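Local coordinates for periplasmic branched-chain amino acid-binding protein (Burkholderia mallei, PDB 3I09) that probably binds a branched-chain amino acid or related small acid in the periplasm for an ABC transporter, and can hold acetoacetic acid, at residues 272-277 / 346-351; 254-257 / 261-264; 134-139 / 162-167. All coordinates share one frame; numbering follows the deposited sequence.

Contact 1. Residues 272-277 / 346-351; sequences MKKMPS and EPWDYY
Met275 and Trp348 bring the two irregular segments closest, their CA atoms 7.0 Å apart. Residues 272-277 form the connection between helix 259-272 and helix 278-297. The chain leaves the first helix at Lys273, which has positive phi, and Ser277 takes the N-cap position of the second. Opposite, Glu346 to Asp349 make a type II beta turn, closed by the backbone bond from Asp349 N to Glu346 O (3.0 Å). Pro347 and Trp348 are its two central residues, and Trp348 adopts the positive phi that the third position requires.

This turn belongs to the long loop between the antiparallel strands 329-338 and 351-357, and it sends the indole across to the interhelical connection. Trp348 also stacks with His237 of helix 233-239, while Met275 touches Ala265 of helix 259-272. In this type I periplasmic binding fold, Trp348 thus joins the strand-connecting loop to the link between helices 259-272 and 278-297 and to helix 233-239.

Met275, a selenomethionine deposited in two conformers, lays its CG over one face of the five-membered ring as a CH-pi contact, 3.6 Å from the centroid and 27° off the normal. In the conformer given, a bend at chi2 (-65°) leaves SE farther out, oblique to the ring and 5.4 Å from the same centroid, a loose Met-aromatic contact. Met275 N lies over this face too, toward its rim, and this buried amide has no partner in the model. On the opposite face of Trp348, Tyr350 OH stands 4.0 Å above the ring plane, toward its rim. Lys274 approaches the six-membered ring obliquely through CB, 3.9 Å from Trp348 CZ2, before its chain leads away. In the indole plane, one water accepts from Trp348 NE1 (2.9 Å) and donates to Lys273 O (3.1 Å), bridging the segments.

Contact 2. Residues 254-257 / 261-264; sequences YWNR and SRQW
Arg262 grips Asn256 side-on with two nitrogens, each taking a different oxygen. NE donates to the side-chain oxygen, Asn256 OD1, at 2.7 Å and with a fairly straight N-H...O angle of 156°. This acceptor lies in the guanidinium plane, but NE stands above the amide plane, because the two flat groups are turned 73° against each other. The second bond, from Arg262 NH2 to the backbone oxygen Asn256 O, is longer at 3.0 Å and more bent, its acceptor tilted out of the guanidinium plane. Together the pair fixes the rotation of the guanidinium about its chain, which runs extended from CG to NE.

Nearer the backbone, in the conformer given, Ser261 OG lies 2.8 Å from Trp255 O, one of the acceptors within reach of its proton. With chi1 at 64°, the hydroxyl sits between its own backbone N and carbonyl carbon and faces the turn. That turn, type I from Tyr254 to Arg257, is closed by the bond from Arg257 N to Tyr254 O. Apolar contact flanks the polar centre: Arg262 CG lies oblique to the Trp255 ring, 4.4 Å from Trp255 CE3, and Asn256 CB sits 3.6 Å above the middle of its neighbour's indole, that of Trp255.

The turn thus sits against the first turn of helix 259-272, into which it leads from strand 248-251. Asp258 OD1 accepts from Ser261 N, and farther along Trp264 meets Tyr284 of helix 278-297 edge-to-face.

Contact 3. Residues 134-139 / 162-167; sequences AVVKQG and DVVKAN
Val136 of helix 124-137 reaches toward helix 151-166 with both branches, each meeting a different target. The two valine side chains cross at an angle, with CG2 of Val136 3.8 Å from CG2 of Val164. CG1, set anti to the backbone N of Val136 (chi1 177°), turns to the end of helix 151-166, where it lies 3.4 Å from Asn167 O and 3.7 Å from Asn167 CB. Asn167 is the first residue beyond the helical run, and its CB points toward helix 124-137.

Its amide is held from two sides. Asn167 ND2 donates backward to Val163 O, 3.0 Å away and nearly straight at 167°, with that oxygen in the amide plane. This bond fixes the flip of the group and presents OD1 to Lys137. Lys137 NZ donates a hydrogen bond to Asn167 OD1 (2.8 Å), coming in 30° from the carbonyl plane. The lysine chain, bent at chi2, brings its ammonium there over the more exposed side of the contact, while the valines are buried beneath.

Both helices finish here: helix 124-137 closes at Gly139 in a Schellman motif, where Gly139 N bonds to Val136 O. Val136 and Val164 both rest on Trp143 of strand 142-148. The arrangement is characteristic of an alpha/beta layer in which neighbouring helices cover a parallel sheet, and helix 151-166 is the connection in the beta-alpha-beta crossover from strand 142-148 to strand 170-177.

How the contacts relate
Contacts 1 and 2 form one continuous patch, their centres 9 Å apart. Trp348 O and Trp255 NE1, 2.9 Å apart, make a probable hydrogen bond between them, and Pro276 CG packs 3.5 Å from Trp264 CZ3. In the conformer given, Met275 also meets Trp255, so that the selenomethionine touches both indoles. This patch reaches the ligand pocket indirectly: Ser277 OG bonds to the backbone oxygen of Ile20, a residue lining the acetoacetic acid site. Contact 3 stands apart, its centre about 30 Å from the centres of the other two, with nearest atoms about 13 Å from contact 1 and 15 Å from contact 2.

Contact 1. Residues 272-277 / 346-351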
HETATM    1  N   MSE A 272       9.690  13.671  12.046  1.00 15.92           N
HETATM    2  CA  MSE A 272       9.973  13.707  10.583  0.80 16.38           C
HETATM    3  C   MSE A 272       9.587  14.997   9.885  1.00 16.15           C
HETATM    4  O   MSE A 272       9.974  15.236   8.726  1.00 16.22           O
HETATM    5  CB  MSE A 272       9.237  12.563   9.865  0.80 17.49           C
HETATM    6  CG  MSE A 272       9.673  11.194  10.246  0.80 19.20           C
HETATM    7 SE   MSE A 272      11.349  10.760   9.452  0.60 24.06          SE
HETATM    8  CE  MSE A 272      10.882  10.777   7.532  0.80 23.15           C
ATOM      9  N   LYS A 273       8.810  15.834  10.555  1.00 16.03           N
ATOM     10  CA  LYS A 273       8.383  17.121  10.035  1.00 16.01           C
ATOM     11  C   LYS A 273       7.574  17.051   8.744  1.00 16.01           C
ATOM     12  O   LYS A 273       7.583  17.966   7.919  1.00 15.19           O
ATOM     13  CB  LYS A 273       9.569  18.114   9.940  1.00 16.91           C
ATOM     14  CG  LYS A 273      10.150  18.465  11.312  1.00 18.91           C
ATOM     15  CD  LYS A 273       9.099  19.131  12.193  1.00 18.30           C
ATOM     16  CE  LYS A 273       9.524  19.408  13.644  1.00 18.34           C
ATOM     17  NZ  LYS A 273       9.638  18.238  14.474  1.00 18.17           N
ATOM     18  N   LYS A 274       6.857  15.942   8.599  1.00 13.63           N
ATOM     19  CA  LYS A 274       5.835  15.777   7.581  1.00 15.17           C
ATOM     20  C   LYS A 274       4.708  15.000   8.228  1.00 13.03           C
ATOM     21  O   LYS A 274       4.936  14.293   9.230  1.00 12.72           O
ATOM     22  CB  LYS A 274       6.378  14.923   6.430  1.00 15.12           C
ATOM     23  CG  LYS A 274       7.460  15.616   5.657  1.00 20.11           C
ATOM     24  CD  LYS A 274       7.884  14.759   4.517  1.00 26.45           C
ATOM     25  CE  LYS A 274       8.483  15.624   3.442  1.00 32.42           C
ATOM     26  NZ  LYS A 274       9.778  16.136   3.917  1.00 33.99           N
HETATM   27  N   MSE A 275       3.506  15.091   7.669  1.00 13.12           N
HETATM   28  CA  MSE A 275       2.409  14.239   8.111  0.50 12.37           C
HETATM   29  C   MSE A 275       2.705  12.857   7.567  1.00 12.59           C
HETATM   30  O   MSE A 275       3.211  12.739   6.457  1.00 13.55           O
HETATM   31  CB  MSE A 275       1.056  14.666   7.531  0.50 13.31           C
HETATM   32  CG  MSE A 275       0.441  15.846   8.149  0.50 13.37           C
HETATM   33 SE   MSE A 275      -0.029  15.549   9.975  0.38 12.48          SE
HETATM   34  CE  MSE A 275      -0.526  17.411  10.359  0.50  9.25           C
ATOM     35  N   PRO A 276       2.362  11.809   8.319  1.00 10.55           N
ATOM     36  CA  PRO A 276       2.609  10.467   7.809  1.00 10.71           C
ATOM     37  C   PRO A 276       1.588  10.054   6.761  1.00 10.27           C
ATOM     38  O   PRO A 276       0.416  10.425   6.807  1.00  9.77           O
ATOM     39  CB  PRO A 276       2.467   9.575   9.055  1.00 10.46           C
ATOM     40  CG  PRO A 276       1.481  10.343   9.922  1.00  9.01           C
ATOM     41  CD  PRO A 276       1.856  11.790   9.705  1.00 11.20           C
ATOM     42  N   SER A 277       2.035   9.234   5.823  1.00  9.10           N
ATOM     43  CA  SER A 277       1.148   8.547   4.905  1.00  9.36           C
ATOM     44  C   SER A 277       0.515   7.331   5.590  1.00  8.89           C
ATOM     45  O   SER A 277       0.944   6.896   6.678  1.00 10.56           O
ATOM     46  CB  SER A 277       1.905   8.006   3.685  1.00  9.52           C
ATOM     47  OG  SER A 277       2.722   6.865   4.020  1.00  9.84           O
ATOM     48  N   GLU A 346      -5.709  23.814   7.236  1.00 11.77           N
ATOM     49  CA  GLU A 346      -4.366  23.857   7.811  1.00 11.50           C
ATOM     50  C   GLU A 346      -3.474  23.034   6.919  1.00 12.80           C
ATOM     51  O   GLU A 346      -3.974  22.313   6.036  1.00 11.23           O
ATOM     52  CB  GLU A 346      -4.338  23.348   9.252  1.00 13.15           C
ATOM     53  CG  GLU A 346      -4.841  21.918   9.407  1.00 13.56           C
ATOM     54  CD  GLU A 346      -6.331  21.784   9.546  1.00 17.97           C
ATOM     55  OE1 GLU A 346      -6.964  22.689  10.113  1.00 16.89           O
ATOM     56  OE2 GLU A 346      -6.868  20.712   9.157  1.00 17.60           O
ATOM     57  N   PRO A 347      -2.148  23.120   7.137  1.00 12.96           N
ATOM     58  CA  PRO A 347      -1.263  22.330   6.285  1.00 12.82           C
ATOM     59  C   PRO A 347      -1.602  20.854   6.335  1.00 13.17           C
ATOM     60  O   PRO A 347      -1.926  20.302   7.393  1.00 13.21           O
ATOM     61  CB  PRO A 347       0.116  22.605   6.882  1.00 14.65           C
ATOM     62  CG  PRO A 347      -0.040  23.975   7.499  1.00 12.92           C
ATOM     63  CD  PRO A 347      -1.396  23.978   8.061  1.00 13.64           C
ATOM     64  N   TRP A 348      -1.522  20.224   5.167  1.00 11.44           N
ATOM     65  CA  TRP A 348      -1.839  18.809   4.977  1.00 11.68           C
ATOM     66  C   TRP A 348      -3.299  18.430   5.076  1.00 11.46           C
ATOM     67  O   TRP A 348      -3.620  17.240   5.016  1.00 11.44           O
ATOM     68  CB  TRP A 348      -0.966  17.872   5.841  1.00 10.88           C
ATOM     69  CG  TRP A 348       0.520  18.051   5.689  1.00 12.02           C
ATOM     70  CD1 TRP A 348       1.301  18.940   6.374  1.00 15.06           C
ATOM     71  CD2 TRP A 348       1.417  17.247   4.923  1.00 15.47           C
ATOM     72  NE1 TRP A 348       2.630  18.781   6.031  1.00 13.93           N
ATOM     73  CE2 TRP A 348       2.727  17.757   5.131  1.00 12.60           C
ATOM     74  CE3 TRP A 348       1.241  16.193   4.026  1.00 14.35           C
ATOM     75  CZ2 TRP A 348       3.851  17.208   4.523  1.00 14.97           C
ATOM     76  CZ3 TRP A 348       2.360  15.646   3.412  1.00 15.83           C
ATOM     77  CH2 TRP A 348       3.655  16.169   3.658  1.00 14.23           C
ATOM     78  N   ASP A 349      -4.194  19.413   5.189  1.00 12.12           N
ATOM     79  CA  ASP A 349      -5.634  19.137   5.216  1.00 12.26           C
ATOM     80  C   ASP A 349      -6.122  18.957   3.776  1.00 11.76           C
ATOM     81  O   ASP A 349      -6.490  19.918   3.137  1.00 12.64           O
ATOM     82  CB  ASP A 349      -6.368  20.274   5.957  1.00 12.67           C
ATOM     83  CG  ASP A 349      -7.882  20.161   5.909  1.00 13.45           C
ATOM     84  OD1 ASP A 349      -8.384  19.065   5.658  1.00 12.35           O
ATOM     85  OD2 ASP A 349      -8.576  21.174   6.183  1.00 13.36           O
ATOM     86  N   TYR A 350      -6.110  17.721   3.271  1.00 11.18           N
ATOM     87  CA  TYR A 350      -6.336  17.489   1.857  1.00 11.61           C
ATOM     88  C   TYR A 350      -7.610  16.730   1.496  1.00 13.64           C
ATOM     89  O   TYR A 350      -8.015  16.795   0.320  1.00 13.17           O
ATOM     90  CB  TYR A 350      -5.144  16.720   1.244  1.00 12.03           C
ATOM     91  CG  TYR A 350      -3.782  17.376   1.338  1.00  9.78           C
ATOM     92  CD1 TYR A 350      -3.632  18.756   1.460  1.00 12.12           C
ATOM     93  CD2 TYR A 350      -2.614  16.625   1.177  1.00 12.34           C
ATOM     94  CE1 TYR A 350      -2.374  19.346   1.477  1.00 12.93           C
ATOM     95  CE2 TYR A 350      -1.349  17.223   1.222  1.00 11.86           C
ATOM     96  CZ  TYR A 350      -1.241  18.552   1.393  1.00 15.31           C
ATOM     97  OH  TYR A 350      -0.007  19.145   1.445  1.00 18.70           O
ATOM     98  N   TYR A 351      -8.222  16.009   2.440  1.00 12.99           N
ATOM     99  CA  TYR A 351      -9.256  15.022   2.140  0.50 14.01           C
ATOM    100  C   TYR A 351     -10.640  15.349   2.660  1.00 15.01           C
ATOM    101  O   TYR A 351     -10.766  15.838   3.776  1.00 14.73           O
ATOM    102  CB  TYR A 351      -8.901  13.723   2.835  0.50 14.02           C
ATOM    103  CG  TYR A 351      -7.560  13.137   2.527  0.50 13.61           C
ATOM    104  CD1 TYR A 351      -7.335  12.472   1.329  0.50 16.24           C
ATOM    105  CD2 TYR A 351      -6.540  13.170   3.464  0.50 12.14           C
ATOM    106  CE1 TYR A 351      -6.129  11.876   1.069  0.50 14.94           C
ATOM    107  CE2 TYR A 351      -5.313  12.587   3.202  0.50 13.03           C
ATOM    108  CZ  TYR A 351      -5.111  11.956   2.000  0.50 14.46           C
ATOM    109  OH  TYR A 351      -3.899  11.375   1.727  0.50 14.11           O
TER
HETATM  110  O   HOH W   1       5.322  19.744   6.745  1.00 22.20           O

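Contact 2. Residues 254-257 / 261-264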
ATOM      1  N   TYR A 254      -5.841   8.215   7.222  1.00 12.21           N
ATOM      2  CA  TYR A 254      -5.469   9.604   7.003  0.50 12.42           C
ATOM      3  C   TYR A 254      -5.327  10.268   8.361  1.00 11.96           C
ATOM      4  O   TYR A 254      -6.095   9.976   9.333  1.00 12.36           O
ATOM      5  CB  TYR A 254      -6.442  10.370   6.061  0.50 12.63           C
ATOM      6  CG  TYR A 254      -7.883  10.437   6.521  0.50 12.81           C
ATOM      7  CD1 TYR A 254      -8.695   9.307   6.518  0.50 15.06           C
ATOM      8  CD2 TYR A 254      -8.437  11.638   6.959  0.50 15.32           C
ATOM      9  CE1 TYR A 254     -10.027   9.377   6.928  0.50 15.24           C
ATOM     10  CE2 TYR A 254      -9.753  11.710   7.371  0.50 13.79           C
ATOM     11  CZ  TYR A 254     -10.538  10.581   7.357  0.50 14.71           C
ATOM     12  OH  TYR A 254     -11.838  10.653   7.792  0.50 17.52           O
ATOM     13  N   TRP A 255      -4.308  11.119   8.435  1.00 10.97           N
ATOM     14  CA  TRP A 255      -3.864  11.677   9.718  1.00 12.39           C
ATOM     15  C   TRP A 255      -4.976  12.425  10.447  1.00 12.92           C
ATOM     16  O   TRP A 255      -5.015  12.418  11.675  1.00 12.30           O
ATOM     17  CB  TRP A 255      -2.630  12.573   9.494  1.00 10.97           C
ATOM     18  CG  TRP A 255      -2.926  13.841   8.765  1.00 12.72           C
ATOM     19  CD1 TRP A 255      -2.900  14.076   7.406  1.00 12.80           C
ATOM     20  CD2 TRP A 255      -3.299  15.053   9.379  1.00 12.33           C
ATOM     21  NE1 TRP A 255      -3.235  15.383   7.153  1.00 12.89           N
ATOM     22  CE2 TRP A 255      -3.509  16.003   8.349  1.00 14.46           C
ATOM     23  CE3 TRP A 255      -3.504  15.434  10.715  1.00 14.83           C
ATOM     24  CZ2 TRP A 255      -3.900  17.323   8.617  1.00 14.02           C
ATOM     25  CZ3 TRP A 255      -3.933  16.745  10.973  1.00 15.72           C
ATOM     26  CH2 TRP A 255      -4.100  17.672   9.932  1.00 13.19           C
ATOM     27  N   ASN A 256      -5.861  13.064   9.698  1.00 12.82           N
ATOM     28  CA  ASN A 256      -6.879  13.926  10.306  1.00 15.02           C
ATOM     29  C   ASN A 256      -8.234  13.235  10.489  1.00 15.66           C
ATOM     30  O   ASN A 256      -9.227  13.894  10.733  1.00 16.01           O
ATOM     31  CB  ASN A 256      -7.083  15.192   9.469  1.00 16.61           C
ATOM     32  CG  ASN A 256      -7.672  16.349  10.289  1.00 19.96           C
ATOM     33  OD1 ASN A 256      -7.513  16.393  11.513  1.00 25.23           O
ATOM     34  ND2 ASN A 256      -8.347  17.311   9.608  1.00 21.09           N
ATOM     35  N   ARG A 257      -8.272  11.911  10.368  1.00 16.31           N
ATOM     36  CA  ARG A 257      -9.533  11.151  10.502  1.00 18.20           C
ATOM     37  C   ARG A 257     -10.186  11.337  11.844  1.00 17.66           C
ATOM     38  O   ARG A 257     -11.398  11.602  11.898  1.00 18.20           O
ATOM     39  CB  ARG A 257      -9.304   9.639  10.289  1.00 19.22           C
ATOM     40  CG  ARG A 257     -10.578   8.774  10.388  1.00 23.74           C
ATOM     41  CD  ARG A 257     -10.318   7.251  10.144  1.00 27.64           C
ATOM     42  NE  ARG A 257      -9.457   6.719  11.205  1.00 33.34           N
ATOM     43  CZ  ARG A 257      -8.700   5.610  11.129  1.00 34.37           C
ATOM     44  NH1 ARG A 257      -8.687   4.835  10.041  1.00 35.99           N
ATOM     45  NH2 ARG A 257      -7.957   5.264  12.165  1.00 32.74           N
ATOM     46  N   SER A 261      -5.802   9.107  15.311  1.00 11.76           N
ATOM     47  CA  SER A 261      -4.917   9.275  14.131  0.50 11.66           C
ATOM     48  C   SER A 261      -4.095  10.555  14.271  1.00 11.55           C
ATOM     49  O   SER A 261      -2.877  10.565  14.005  1.00 11.40           O
ATOM     50  CB  SER A 261      -5.705   9.267  12.815  0.50 11.54           C
ATOM     51  OG  SER A 261      -6.606  10.361  12.677  0.50  7.60           O
ATOM     52  N   ARG A 262      -4.753  11.628  14.690  1.00 11.62           N
ATOM     53  CA  ARG A 262      -4.085  12.913  14.850  1.00 12.58           C
ATOM     54  C   ARG A 262      -2.996  12.822  15.913  1.00 11.31           C
ATOM     55  O   ARG A 262      -1.910  13.381  15.775  1.00 12.02           O
ATOM     56  CB  ARG A 262      -5.087  14.005  15.262  1.00 12.44           C
ATOM     57  CG  ARG A 262      -6.054  14.451  14.163  1.00 16.33           C
ATOM     58  CD  ARG A 262      -7.196  15.404  14.741  1.00 20.54           C
ATOM     59  NE  ARG A 262      -8.362  15.308  13.847  1.00 23.90           N
ATOM     60  CZ  ARG A 262      -9.595  14.963  14.194  1.00 25.50           C
ATOM     61  NH1 ARG A 262      -9.938  14.761  15.475  1.00 28.93           N
ATOM     62  NH2 ARG A 262     -10.519  14.882  13.246  1.00 28.56           N
ATOM     63  N   GLN A 263      -3.305  12.167  17.020  1.00 12.35           N
ATOM     64  CA  GLN A 263      -2.350  12.096  18.123  1.00 12.13           C
ATOM     65  C   GLN A 263      -1.096  11.311  17.713  1.00 13.06           C
ATOM     66  O   GLN A 263       0.023  11.714  18.030  1.00 12.33           O
ATOM     67  CB  GLN A 263      -3.024  11.542  19.391  1.00 13.62           C
ATOM     68  CG  GLN A 263      -3.953  12.629  19.982  1.00 19.04           C
ATOM     69  CD  GLN A 263      -4.620  12.331  21.334  1.00 26.88           C
ATOM     70  OE1 GLN A 263      -5.131  11.236  21.592  1.00 32.94           O
ATOM     71  NE2 GLN A 263      -4.653  13.349  22.185  1.00 30.84           N
ATOM     72  N   TRP A 264      -1.279  10.213  16.982  1.00 11.32           N
ATOM     73  CA  TRP A 264      -0.113   9.499  16.475  1.00 11.08           C
ATOM     74  C   TRP A 264       0.661  10.323  15.440  1.00  9.69           C
ATOM     75  O   TRP A 264       1.897  10.382  15.474  1.00 10.48           O
ATOM     76  CB  TRP A 264      -0.509   8.138  15.900  1.00  9.71           C
ATOM     77  CG  TRP A 264       0.699   7.382  15.529  1.00 10.85           C
ATOM     78  CD1 TRP A 264       1.481   6.672  16.381  1.00 14.20           C
ATOM     79  CD2 TRP A 264       1.332   7.293  14.227  1.00  9.82           C
ATOM     80  NE1 TRP A 264       2.533   6.131  15.710  1.00 14.40           N
ATOM     81  CE2 TRP A 264       2.485   6.507  14.393  1.00 13.68           C
ATOM     82  CE3 TRP A 264       1.050   7.819  12.964  1.00 12.85           C
ATOM     83  CZ2 TRP A 264       3.336   6.185  13.340  1.00 12.84           C
ATOM     84  CZ3 TRP A 264       1.882   7.468  11.892  1.00 11.97           C
ATOM     85  CH2 TRP A 264       3.038   6.697  12.100  1.00 12.51           C
TER

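Contact 3. Residues 134-139 / 162-167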
ATOM      1  N   ALA A 134     -16.621   3.769  -7.904  1.00 17.02           N
ATOM      2  CA  ALA A 134     -17.125   5.109  -7.652  1.00 17.86           C
ATOM      3  C   ALA A 134     -17.138   5.950  -8.944  1.00 17.55           C
ATOM      4  O   ALA A 134     -18.140   6.621  -9.248  1.00 19.19           O
ATOM      5  CB  ALA A 134     -16.317   5.803  -6.552  1.00 15.92           C
ATOM      6  N   VAL A 135     -16.061   5.884  -9.705  1.00 17.20           N
ATOM      7  CA  VAL A 135     -15.961   6.650 -10.945  1.00 16.76           C
ATOM      8  C   VAL A 135     -16.965   6.123 -11.990  1.00 17.43           C
ATOM      9  O   VAL A 135     -17.660   6.924 -12.628  1.00 17.07           O
ATOM     10  CB  VAL A 135     -14.523   6.666 -11.479  1.00 17.19           C
ATOM     11  CG1 VAL A 135     -14.412   7.310 -12.876  1.00 16.02           C
ATOM     12  CG2 VAL A 135     -13.593   7.386 -10.499  1.00 16.41           C
ATOM     13  N   VAL A 136     -17.075   4.807 -12.143  1.00 17.74           N
ATOM     14  CA  VAL A 136     -18.033   4.235 -13.120  1.00 19.15           C
ATOM     15  C   VAL A 136     -19.460   4.600 -12.705  1.00 20.88           C
ATOM     16  O   VAL A 136     -20.285   4.980 -13.553  1.00 22.59           O
ATOM     17  CB  VAL A 136     -17.901   2.697 -13.271  1.00 19.02           C
ATOM     18  CG1 VAL A 136     -18.984   2.156 -14.237  1.00 18.70           C
ATOM     19  CG2 VAL A 136     -16.561   2.346 -13.751  1.00 18.35           C
ATOM     20  N   LYS A 137     -19.744   4.547 -11.403  1.00 21.96           N
ATOM     21  CA  LYS A 137     -21.079   4.864 -10.912  1.00 23.88           C
ATOM     22  C   LYS A 137     -21.421   6.331 -11.143  1.00 23.01           C
ATOM     23  O   LYS A 137     -22.604   6.635 -11.296  1.00 24.88           O
ATOM     24  CB  LYS A 137     -21.270   4.499  -9.425  1.00 24.73           C
ATOM     25  CG  LYS A 137     -21.946   3.131  -9.190  1.00 27.59           C
ATOM     26  CD  LYS A 137     -21.031   2.048  -8.674  1.00 31.91           C
ATOM     27  CE  LYS A 137     -21.816   0.955  -7.902  1.00 34.01           C
ATOM     28  NZ  LYS A 137     -21.134  -0.392  -7.884  1.00 34.79           N
ATOM     29  N   GLN A 138     -20.411   7.208 -11.192  1.00 22.40           N
ATOM     30  CA  GLN A 138     -20.558   8.646 -11.465  0.70 22.88           C
ATOM     31  C   GLN A 138     -20.701   8.950 -12.972  1.00 22.35           C
ATOM     32  O   GLN A 138     -20.825  10.118 -13.365  1.00 23.19           O
ATOM     33  CB  GLN A 138     -19.338   9.446 -10.963  0.70 22.87           C
ATOM     34  CG  GLN A 138     -19.170   9.710  -9.422  0.70 24.88           C
ATOM     35  CD  GLN A 138     -17.772  10.289  -9.056  0.70 24.98           C
ATOM     36  OE1 GLN A 138     -16.817  10.186  -9.826  0.70 30.03           O
ATOM     37  NE2 GLN A 138     -17.664  10.889  -7.894  0.70 29.19           N
ATOM     38  N   GLY A 139     -20.641   7.925 -13.804  1.00 21.30           N
ATOM     39  CA  GLY A 139     -20.765   8.086 -15.258  1.00 19.47           C
ATOM     40  C   GLY A 139     -19.463   8.002 -16.038  1.00 18.08           C
ATOM     41  O   GLY A 139     -19.460   8.236 -17.258  1.00 16.57           O
ATOM     42  N   ASP A 162     -11.613  -5.182 -14.570  1.00 14.15           N
ATOM     43  CA  ASP A 162     -12.686  -6.112 -14.166  1.00 14.09           C
ATOM     44  C   ASP A 162     -13.839  -5.378 -13.477  1.00 13.79           C
ATOM     45  O   ASP A 162     -15.011  -5.639 -13.793  1.00 13.84           O
ATOM     46  CB  ASP A 162     -12.170  -7.214 -13.257  1.00 14.03           C
ATOM     47  CG  ASP A 162     -11.304  -8.248 -13.991  1.00 18.00           C
ATOM     48  OD1 ASP A 162     -11.311  -8.316 -15.253  1.00 19.69           O
ATOM     49  OD2 ASP A 162     -10.597  -8.994 -13.288  1.00 20.74           O
ATOM     50  N   VAL A 163     -13.530  -4.442 -12.573  1.00 13.86           N
ATOM     51  CA  VAL A 163     -14.580  -3.630 -11.915  1.00 14.42           C
ATOM     52  C   VAL A 163     -15.346  -2.756 -12.897  1.00 14.67           C
ATOM     53  O   VAL A 163     -16.596  -2.727 -12.878  1.00 15.65           O
ATOM     54  CB  VAL A 163     -13.997  -2.791 -10.762  1.00 14.60           C
ATOM     55  CG1 VAL A 163     -15.016  -1.770 -10.220  1.00 14.16           C
ATOM     56  CG2 VAL A 163     -13.531  -3.698  -9.677  1.00 16.20           C
ATOM     57  N   VAL A 164     -14.611  -2.067 -13.778  1.00 14.90           N
ATOM     58  CA  VAL A 164     -15.226  -1.248 -14.809  1.00 15.78           C
ATOM     59  C   VAL A 164     -16.230  -2.061 -15.639  1.00 16.58           C
ATOM     60  O   VAL A 164     -17.400  -1.659 -15.813  1.00 17.61           O
ATOM     61  CB  VAL A 164     -14.162  -0.557 -15.719  1.00 14.73           C
ATOM     62  CG1 VAL A 164     -14.838   0.094 -16.973  1.00 16.59           C
ATOM     63  CG2 VAL A 164     -13.399   0.507 -14.908  1.00 15.85           C
ATOM     64  N   LYS A 165     -15.792  -3.210 -16.130  1.00 17.19           N
ATOM     65  CA  LYS A 165     -16.665  -4.061 -16.938  1.00 19.15           C
ATOM     66  C   LYS A 165     -17.858  -4.609 -16.144  1.00 19.82           C
ATOM     67  O   LYS A 165     -18.983  -4.615 -16.642  1.00 20.67           O
ATOM     68  CB  LYS A 165     -15.864  -5.178 -17.595  1.00 19.08           C
ATOM     69  CG  LYS A 165     -14.852  -4.697 -18.636  1.00 22.49           C
ATOM     70  CD  LYS A 165     -13.858  -5.818 -18.997  1.00 26.62           C
ATOM     71  CE  LYS A 165     -12.655  -5.310 -19.781  1.00 27.74           C
ATOM     72  NZ  LYS A 165     -11.567  -6.364 -19.913  1.00 27.87           N
ATOM     73  N   ALA A 166     -17.622  -5.056 -14.917  1.00 20.51           N
ATOM     74  CA  ALA A 166     -18.694  -5.528 -14.040  1.00 21.37           C
ATOM     75  C   ALA A 166     -19.779  -4.476 -13.799  1.00 22.22           C
ATOM     76  O   ALA A 166     -20.924  -4.835 -13.560  1.00 22.16           O
ATOM     77  CB  ALA A 166     -18.138  -5.960 -12.715  1.00 21.19           C
ATOM     78  N   ASN A 167     -19.416  -3.191 -13.856  1.00 22.37           N
ATOM     79  CA  ASN A 167     -20.339  -2.099 -13.567  1.00 23.14           C
ATOM     80  C   ASN A 167     -20.870  -1.384 -14.812  1.00 22.19           C
ATOM     81  O   ASN A 167     -21.365  -0.262 -14.732  1.00 22.36           O
ATOM     82  CB  ASN A 167     -19.677  -1.101 -12.619  1.00 23.08           C
ATOM     83  CG  ASN A 167     -19.679  -1.571 -11.188  1.00 26.80           C
ATOM     84  OD1 ASN A 167     -20.656  -1.358 -10.468  1.00 30.37           O
ATOM     85  ND2 ASN A 167     -18.573  -2.185 -10.745  1.00 23.77           N
TER